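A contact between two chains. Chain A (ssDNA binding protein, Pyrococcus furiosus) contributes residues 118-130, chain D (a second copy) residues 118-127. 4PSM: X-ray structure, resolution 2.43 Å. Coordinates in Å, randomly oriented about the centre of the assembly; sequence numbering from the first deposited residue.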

ATOM      1  N   ALA A 118       8.774  -9.963  -2.108  1.00 26.70           N
ATOM      2  CA  ALA A 118       8.793  -9.270  -3.373  1.00 35.11           C
ATOM      3  C   ALA A 118       7.640  -8.274  -3.371  1.00 69.35           C
ATOM      4  O   ALA A 118       7.787  -7.111  -3.746  1.00 42.45           O
ATOM      5  CB  ALA A 118       8.643 -10.267  -4.509  1.00 26.26           C
ATOM      6  N   LEU A 119       6.490  -8.750  -2.920  1.00 36.22           N
ATOM      7  CA  LEU A 119       5.301  -7.937  -2.822  1.00 29.89           C
ATOM      8  C   LEU A 119       5.528  -6.732  -1.911  1.00 31.64           C
ATOM      9  O   LEU A 119       5.156  -5.608  -2.249  1.00 50.89           O
ATOM     10  CB  LEU A 119       4.147  -8.802  -2.323  1.00 35.47           C
ATOM     11  CG  LEU A 119       3.145  -9.343  -3.353  1.00 44.39           C
ATOM     12  CD1 LEU A 119       3.532  -9.191  -4.824  1.00 36.75           C
ATOM     13  CD2 LEU A 119       2.535 -10.698  -3.019  1.00 30.45           C
ATOM     14  N   SER A 120       6.153  -6.961  -0.764  1.00 28.89           N
ATOM     15  CA  SER A 120       6.343  -5.898   0.215  1.00 39.57           C
ATOM     16  C   SER A 120       7.353  -4.890  -0.303  1.00 48.49           C
ATOM     17  O   SER A 120       7.275  -3.707   0.016  1.00 27.86           O
ATOM     18  CB  SER A 120       6.817  -6.454   1.555  1.00 41.06           C
ATOM     19  OG  SER A 120       8.157  -6.902   1.463  1.00 67.83           O
ATOM     20  N   ASP A 121       8.308  -5.369  -1.093  1.00 31.82           N
ATOM     21  CA  ASP A 121       9.289  -4.494  -1.725  1.00 46.81           C
ATOM     22  C   ASP A 121       8.606  -3.563  -2.727  1.00 63.37           C
ATOM     23  O   ASP A 121       8.785  -2.345  -2.678  1.00 35.22           O
ATOM     24  CB  ASP A 121      10.390  -5.304  -2.419  1.00 32.74           C
ATOM     25  CG  ASP A 121      11.372  -5.927  -1.430  1.00 87.12           C
ATOM     26  OD1 ASP A 121      11.304  -5.590  -0.225  1.00 48.80           O
ATOM     27  OD2 ASP A 121      12.220  -6.745  -1.862  1.00 68.79           O
ATOM     28  N   LYS A 122       7.831  -4.146  -3.637  1.00 42.52           N
ATOM     29  CA  LYS A 122       7.035  -3.378  -4.574  1.00 44.81           C
ATOM     30  C   LYS A 122       6.208  -2.364  -3.790  1.00 63.70           C
ATOM     31  O   LYS A 122       6.164  -1.180  -4.128  1.00 34.43           O
ATOM     32  CB  LYS A 122       6.115  -4.304  -5.376  1.00 47.92           C
ATOM     33  CG  LYS A 122       6.792  -5.081  -6.498  1.00 61.09           C
ATOM     34  CD  LYS A 122       5.772  -5.846  -7.337  1.00 61.16           C
ATOM     35  CE  LYS A 122       6.436  -6.595  -8.487  1.00 65.38           C
ATOM     36  NZ  LYS A 122       5.451  -7.378  -9.294  1.00 74.27           N
ATOM     37  N   LEU A 123       5.568  -2.838  -2.726  1.00 40.28           N
ATOM     38  CA  LEU A 123       4.721  -1.988  -1.908  1.00 38.26           C
ATOM     39  C   LEU A 123       5.508  -0.822  -1.343  1.00 54.55           C
ATOM     40  O   LEU A 123       5.026   0.305  -1.339  1.00 31.92           O
ATOM     41  CB  LEU A 123       4.078  -2.786  -0.769  1.00 36.78           C
ATOM     42  CG  LEU A 123       3.389  -1.965   0.325  1.00 41.04           C
ATOM     43  CD1 LEU A 123       2.313  -1.063  -0.269  1.00 43.72           C
ATOM     44  CD2 LEU A 123       2.801  -2.862   1.400  1.00 39.66           C
ATOM     45  N   ARG A 124       6.716  -1.093  -0.855  1.00 31.05           N
ATOM     46  CA  ARG A 124       7.499  -0.040  -0.230  1.00 32.31           C
ATOM     47  C   ARG A 124       7.817   1.010  -1.279  1.00 49.19           C
ATOM     48  O   ARG A 124       7.745   2.208  -1.018  1.00 40.49           O
ATOM     49  CB  ARG A 124       8.788  -0.588   0.387  1.00 49.44           C
ATOM     50  CG  ARG A 124       9.537   0.426   1.247  1.00 64.95           C
ATOM     51  CD  ARG A 124      10.840  -0.139   1.814  1.00103.00           C
ATOM     52  NE  ARG A 124      11.621   0.891   2.499  1.00128.10           N
ATOM     53  CZ  ARG A 124      11.636   1.076   3.817  1.00108.23           C
ATOM     54  NH1 ARG A 124      10.921   0.290   4.611  1.00 94.49           N
ATOM     55  NH2 ARG A 124      12.371   2.045   4.345  1.00 78.61           N
ATOM     56  N   GLU A 125       8.150   0.540  -2.474  1.00 27.38           N
ATOM     57  CA  GLU A 125       8.544   1.400  -3.570  1.00 35.46           C
ATOM     58  C   GLU A 125       7.371   2.303  -3.949  1.00 67.60           C
ATOM     59  O   GLU A 125       7.508   3.522  -4.002  1.00 45.07           O
ATOM     60  CB  GLU A 125       8.980   0.547  -4.763  1.00 43.11           C
ATOM     61  CG  GLU A 125       9.682   1.309  -5.877  1.00104.75           C
ATOM     62  CD  GLU A 125      10.168   0.394  -6.988  1.00128.58           C
ATOM     63  OE1 GLU A 125       9.391  -0.485  -7.419  1.00135.93           O
ATOM     64  OE2 GLU A 125      11.330   0.547  -7.422  1.00113.23           O
ATOM     65  N   ILE A 126       6.216   1.693  -4.199  1.00 37.33           N
ATOM     66  CA  ILE A 126       5.009   2.430  -4.535  1.00 39.69           C
ATOM     67  C   ILE A 126       4.640   3.446  -3.462  1.00 54.70           C
ATOM     68  O   ILE A 126       4.232   4.565  -3.763  1.00 45.18           O
ATOM     69  CB  ILE A 126       3.833   1.476  -4.748  1.00 30.65           C
ATOM     70  CG1 ILE A 126       3.811   0.989  -6.194  1.00 55.67           C
ATOM     71  CG2 ILE A 126       2.516   2.151  -4.412  1.00 45.16           C
ATOM     72  CD1 ILE A 126       2.715  -0.013  -6.457  1.00 98.29           C
ATOM     73  N   SER A 127       4.798   3.053  -2.207  1.00 23.92           N
ATOM     74  CA  SER A 127       4.439   3.914  -1.090  1.00 33.64           C
ATOM     75  C   SER A 127       5.334   5.140  -1.079  1.00 39.73           C
ATOM     76  O   SER A 127       4.883   6.256  -0.821  1.00 46.15           O
ATOM     77  CB  SER A 127       4.546   3.152   0.229  1.00 26.85           C
ATOM     78  OG  SER A 127       4.190   3.957   1.339  1.00 56.62           O
ATOM     79  N   LYS A 128       6.608   4.925  -1.373  1.00 39.67           N
ATOM     80  CA  LYS A 128       7.568   6.014  -1.409  1.00 47.03           C
ATOM     81  C   LYS A 128       7.234   6.966  -2.551  1.00 53.09           C
ATOM     82  O   LYS A 128       7.267   8.183  -2.385  1.00 49.03           O
ATOM     83  CB  LYS A 128       9.000   5.478  -1.535  1.00 34.69           C
ATOM     84  CG  LYS A 128       9.574   4.958  -0.214  1.00 61.10           C
ATOM     85  CD  LYS A 128      10.955   4.338  -0.381  1.00 58.37           C
ATOM     86  CE  LYS A 128      11.524   3.894   0.965  1.00 98.72           C
ATOM     87  NZ  LYS A 128      12.864   3.238   0.844  1.00 82.69           N
ATOM     88  N   GLU A 129       6.902   6.401  -3.705  1.00 33.34           N
ATOM     89  CA  GLU A 129       6.534   7.193  -4.868  1.00 46.69           C
ATOM     90  C   GLU A 129       5.323   8.057  -4.556  1.00 58.85           C
ATOM     91  O   GLU A 129       5.296   9.248  -4.866  1.00 42.88           O
ATOM     92  CB  GLU A 129       6.232   6.290  -6.064  1.00 33.83           C
ATOM     93  CG  GLU A 129       7.459   5.923  -6.883  1.00 47.03           C
ATOM     94  CD  GLU A 129       7.144   4.932  -7.987  1.00123.02           C
ATOM     95  OE1 GLU A 129       6.788   3.777  -7.670  1.00145.95           O
ATOM     96  OE2 GLU A 129       7.248   5.310  -9.173  1.00136.27           O
ATOM     97  N   ILE A 130       4.324   7.447  -3.935  1.00 43.36           N
ATOM     98  CA  ILE A 130       3.115   8.161  -3.570  1.00 25.20           C
ATOM     99  C   ILE A 130       3.427   9.325  -2.634  1.00 42.46           C
ATOM    100  O   ILE A 130       2.929  10.435  -2.834  1.00 46.50           O
ATOM    101  CB  ILE A 130       2.065   7.217  -2.970  1.00 36.44           C
ATOM    102  CG1 ILE A 130       1.416   6.403  -4.090  1.00 32.12           C
ATOM    103  CG2 ILE A 130       1.000   7.991  -2.215  1.00 29.35           C
ATOM    104  CD1 ILE A 130       0.575   5.247  -3.599  1.00 39.89           C
TER
ATOM    105  N   ALA D 118      -2.131   6.180 -11.719  1.00 26.18           N
ATOM    106  CA  ALA D 118      -1.340   5.032 -12.097  1.00 47.72           C
ATOM    107  C   ALA D 118      -0.776   4.398 -10.827  1.00 73.44           C
ATOM    108  O   ALA D 118      -0.820   3.182 -10.632  1.00 30.53           O
ATOM    109  CB  ALA D 118      -0.220   5.463 -13.031  1.00 29.26           C
ATOM    110  N   LEU D 119      -0.258   5.248  -9.955  1.00 29.28           N
ATOM    111  CA  LEU D 119       0.287   4.804  -8.687  1.00 35.77           C
ATOM    112  C   LEU D 119      -0.762   4.078  -7.851  1.00 38.00           C
ATOM    113  O   LEU D 119      -0.491   3.018  -7.282  1.00 57.56           O
ATOM    114  CB  LEU D 119       0.844   6.005  -7.931  1.00 34.37           C
ATOM    115  CG  LEU D 119       2.353   6.257  -7.995  1.00 38.34           C
ATOM    116  CD1 LEU D 119       3.124   5.424  -9.009  1.00 31.17           C
ATOM    117  CD2 LEU D 119       2.782   7.724  -7.942  1.00 35.13           C
ATOM    118  N   SER D 120      -1.962   4.643  -7.783  1.00 28.17           N
ATOM    119  CA  SER D 120      -3.016   4.069  -6.954  1.00 50.16           C
ATOM    120  C   SER D 120      -3.479   2.749  -7.544  1.00 41.92           C
ATOM    121  O   SER D 120      -3.881   1.850  -6.811  1.00 24.62           O
ATOM    122  CB  SER D 120      -4.202   5.027  -6.817  1.00 40.81           C
ATOM    123  OG  SER D 120      -4.931   5.105  -8.032  1.00 72.94           O
ATOM    124  N   ASP D 121      -3.425   2.648  -8.870  1.00 23.20           N
ATOM    125  CA  ASP D 121      -3.792   1.418  -9.560  1.00 48.82           C
ATOM    126  C   ASP D 121      -2.804   0.311  -9.214  1.00 56.28           C
ATOM    127  O   ASP D 121      -3.206  -0.787  -8.837  1.00 38.38           O
ATOM    128  CB  ASP D 121      -3.847   1.625 -11.077  1.00 22.69           C
ATOM    129  CG  ASP D 121      -5.098   2.381 -11.526  1.00 84.71           C
ATOM    130  OD1 ASP D 121      -6.002   2.595 -10.687  1.00 60.28           O
ATOM    131  OD2 ASP D 121      -5.181   2.753 -12.720  1.00 65.76           O
ATOM    132  N   LYS D 122      -1.515   0.613  -9.351  1.00 33.60           N
ATOM    133  CA  LYS D 122      -0.459  -0.305  -8.964  1.00 50.37           C
ATOM    134  C   LYS D 122      -0.685  -0.716  -7.517  1.00 59.53           C
ATOM    135  O   LYS D 122      -0.663  -1.899  -7.182  1.00 36.87           O
ATOM    136  CB  LYS D 122       0.913   0.358  -9.117  1.00 53.82           C
ATOM    137  CG  LYS D 122       1.432   0.448 -10.548  1.00 66.70           C
ATOM    138  CD  LYS D 122       2.864   0.975 -10.582  1.00 61.88           C
ATOM    139  CE  LYS D 122       3.412   1.021 -12.003  1.00 71.96           C
ATOM    140  NZ  LYS D 122       4.802   1.557 -12.053  1.00 73.92           N
ATOM    141  N   LEU D 123      -0.928   0.275  -6.669  1.00 38.30           N
ATOM    142  CA  LEU D 123      -1.158   0.027  -5.258  1.00 30.65           C
ATOM    143  C   LEU D 123      -2.321  -0.935  -5.042  1.00 49.90           C
ATOM    144  O   LEU D 123      -2.230  -1.851  -4.224  1.00 30.87           O
ATOM    145  CB  LEU D 123      -1.416   1.342  -4.514  1.00 43.95           C
ATOM    146  CG  LEU D 123      -1.946   1.219  -3.084  1.00 36.42           C
ATOM    147  CD1 LEU D 123      -1.000   0.390  -2.229  1.00 35.89           C
ATOM    148  CD2 LEU D 123      -2.167   2.588  -2.462  1.00 47.00           C
ATOM    149  N   ARG D 124      -3.414  -0.728  -5.771  1.00 26.94           N
ATOM    150  CA  ARG D 124      -4.597  -1.553  -5.566  1.00 32.09           C
ATOM    151  C   ARG D 124      -4.244  -2.987  -5.929  1.00 49.57           C
ATOM    152  O   ARG D 124      -4.618  -3.931  -5.232  1.00 44.18           O
ATOM    153  CB  ARG D 124      -5.785  -1.054  -6.405  1.00 51.05           C
ATOM    154  CG  ARG D 124      -7.104  -1.745  -6.066  1.00 74.63           C
ATOM    155  CD  ARG D 124      -8.259  -1.287  -6.953  1.00 99.52           C
ATOM    156  NE  ARG D 124      -9.467  -2.078  -6.714  1.00126.09           N
ATOM    157  CZ  ARG D 124     -10.474  -1.701  -5.930  1.00106.40           C
ATOM    158  NH1 ARG D 124     -10.435  -0.529  -5.309  1.00 94.02           N
ATOM    159  NH2 ARG D 124     -11.526  -2.496  -5.770  1.00 78.15           N
ATOM    160  N   GLU D 125      -3.499  -3.134  -7.020  1.00 25.93           N
ATOM    161  CA  GLU D 125      -3.097  -4.438  -7.521  1.00 36.39           C
ATOM    162  C   GLU D 125      -2.237  -5.164  -6.487  1.00 60.29           C
ATOM    163  O   GLU D 125      -2.517  -6.301  -6.103  1.00 40.68           O
ATOM    164  CB  GLU D 125      -2.325  -4.269  -8.828  1.00 42.68           C
ATOM    165  CG  GLU D 125      -2.147  -5.549  -9.633  1.00115.42           C
ATOM    166  CD  GLU D 125      -1.477  -5.302 -10.973  1.00130.90           C
ATOM    167  OE1 GLU D 125      -0.482  -4.546 -11.011  1.00127.69           O
ATOM    168  OE2 GLU D 125      -1.954  -5.853 -11.989  1.00117.50           O
ATOM    169  N   ILE D 126      -1.190  -4.488  -6.036  1.00 31.48           N
ATOM    170  CA  ILE D 126      -0.296  -5.032  -5.028  1.00 41.65           C
ATOM    171  C   ILE D 126      -1.043  -5.404  -3.753  1.00 60.08           C
ATOM    172  O   ILE D 126      -0.762  -6.433  -3.137  1.00 45.38           O
ATOM    173  CB  ILE D 126       0.816  -4.029  -4.691  1.00 29.36           C
ATOM    174  CG1 ILE D 126       1.974  -4.188  -5.668  1.00 53.70           C
ATOM    175  CG2 ILE D 126       1.308  -4.212  -3.267  1.00 46.73           C
ATOM    176  CD1 ILE D 126       3.078  -3.197  -5.433  1.00 93.16           C
ATOM    177  N   SER D 127      -1.997  -4.564  -3.365  1.00 30.30           N
ATOM    178  CA  SER D 127      -2.745  -4.779  -2.136  1.00 42.00           C
ATOM    179  C   SER D 127      -3.573  -6.047  -2.258  1.00 47.11           C
ATOM    180  O   SER D 127      -3.673  -6.836  -1.315  1.00 44.81           O
ATOM    181  CB  SER D 127      -3.641  -3.573  -1.841  1.00 24.04           C
ATOM    182  OG  SER D 127      -4.371  -3.743  -0.637  1.00 57.37           O
TER

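Two copies of the same helix meet nearly antiparallel, their directions 154° apart and their axes 10.0 Å apart at closest approach. No hydrogen bond crosses between them, so the fit here is one of shape.

The rule is a reciprocal knob and hole. Ile A126 points toward the partner and sits among Leu D119, Lys D122, Leu D123 and Ile D126; Ile D126 does the same among Leu A119, Lys A122, Leu A123 and Ile A126. Each isoleucine is thus a knob and also one wall of the other's hollow, and the two knobs touch tip to tip, Ile A126 CD1 lying 3.4 Å from Ile D126 CD1. Both adopt chi1 m and chi2 t, which extends CD1 deep into the socket: Ile A126 CD1 comes within 3.2 Å of Lys D122 CB and 3.7 Å of Leu D123 N, and Ile D126 CD1 repeats these distances to Lys A122 CB and Leu A123 N. The hollow therefore has backbone in its floor, and the lysines serve the packing with the base of the side chain. Lys A122 shows this well, since its CA-to-CB bond points toward the partner while its end leads away.

The other branch of each isoleucine is used too. Ile A126 CG2 rests 4.0 Å from Leu D123 CB, matched by Ile D126 CG2 and Leu A123 CB. The side chains of Leu A123 and Leu D123, whose CA-to-CB bonds point sideways, meet through their CD1 atoms, Leu A123 CD1 lying 4.1 Å from Leu D123 CD1.

One turn beyond the A knob, Ile A130 extends the apolar seam: its CG1 lies 3.9 Å from Leu D119 CB, its CD1 4.0 Å from Leu D123 CD2. Ser A120, Ser A127, Ser D120 and Ser D127 point away from the partner. The facing surface is mostly aliphatic, though Glu A129 also points toward chain D, its OE2 4.1 Å from Leu D119 CD1.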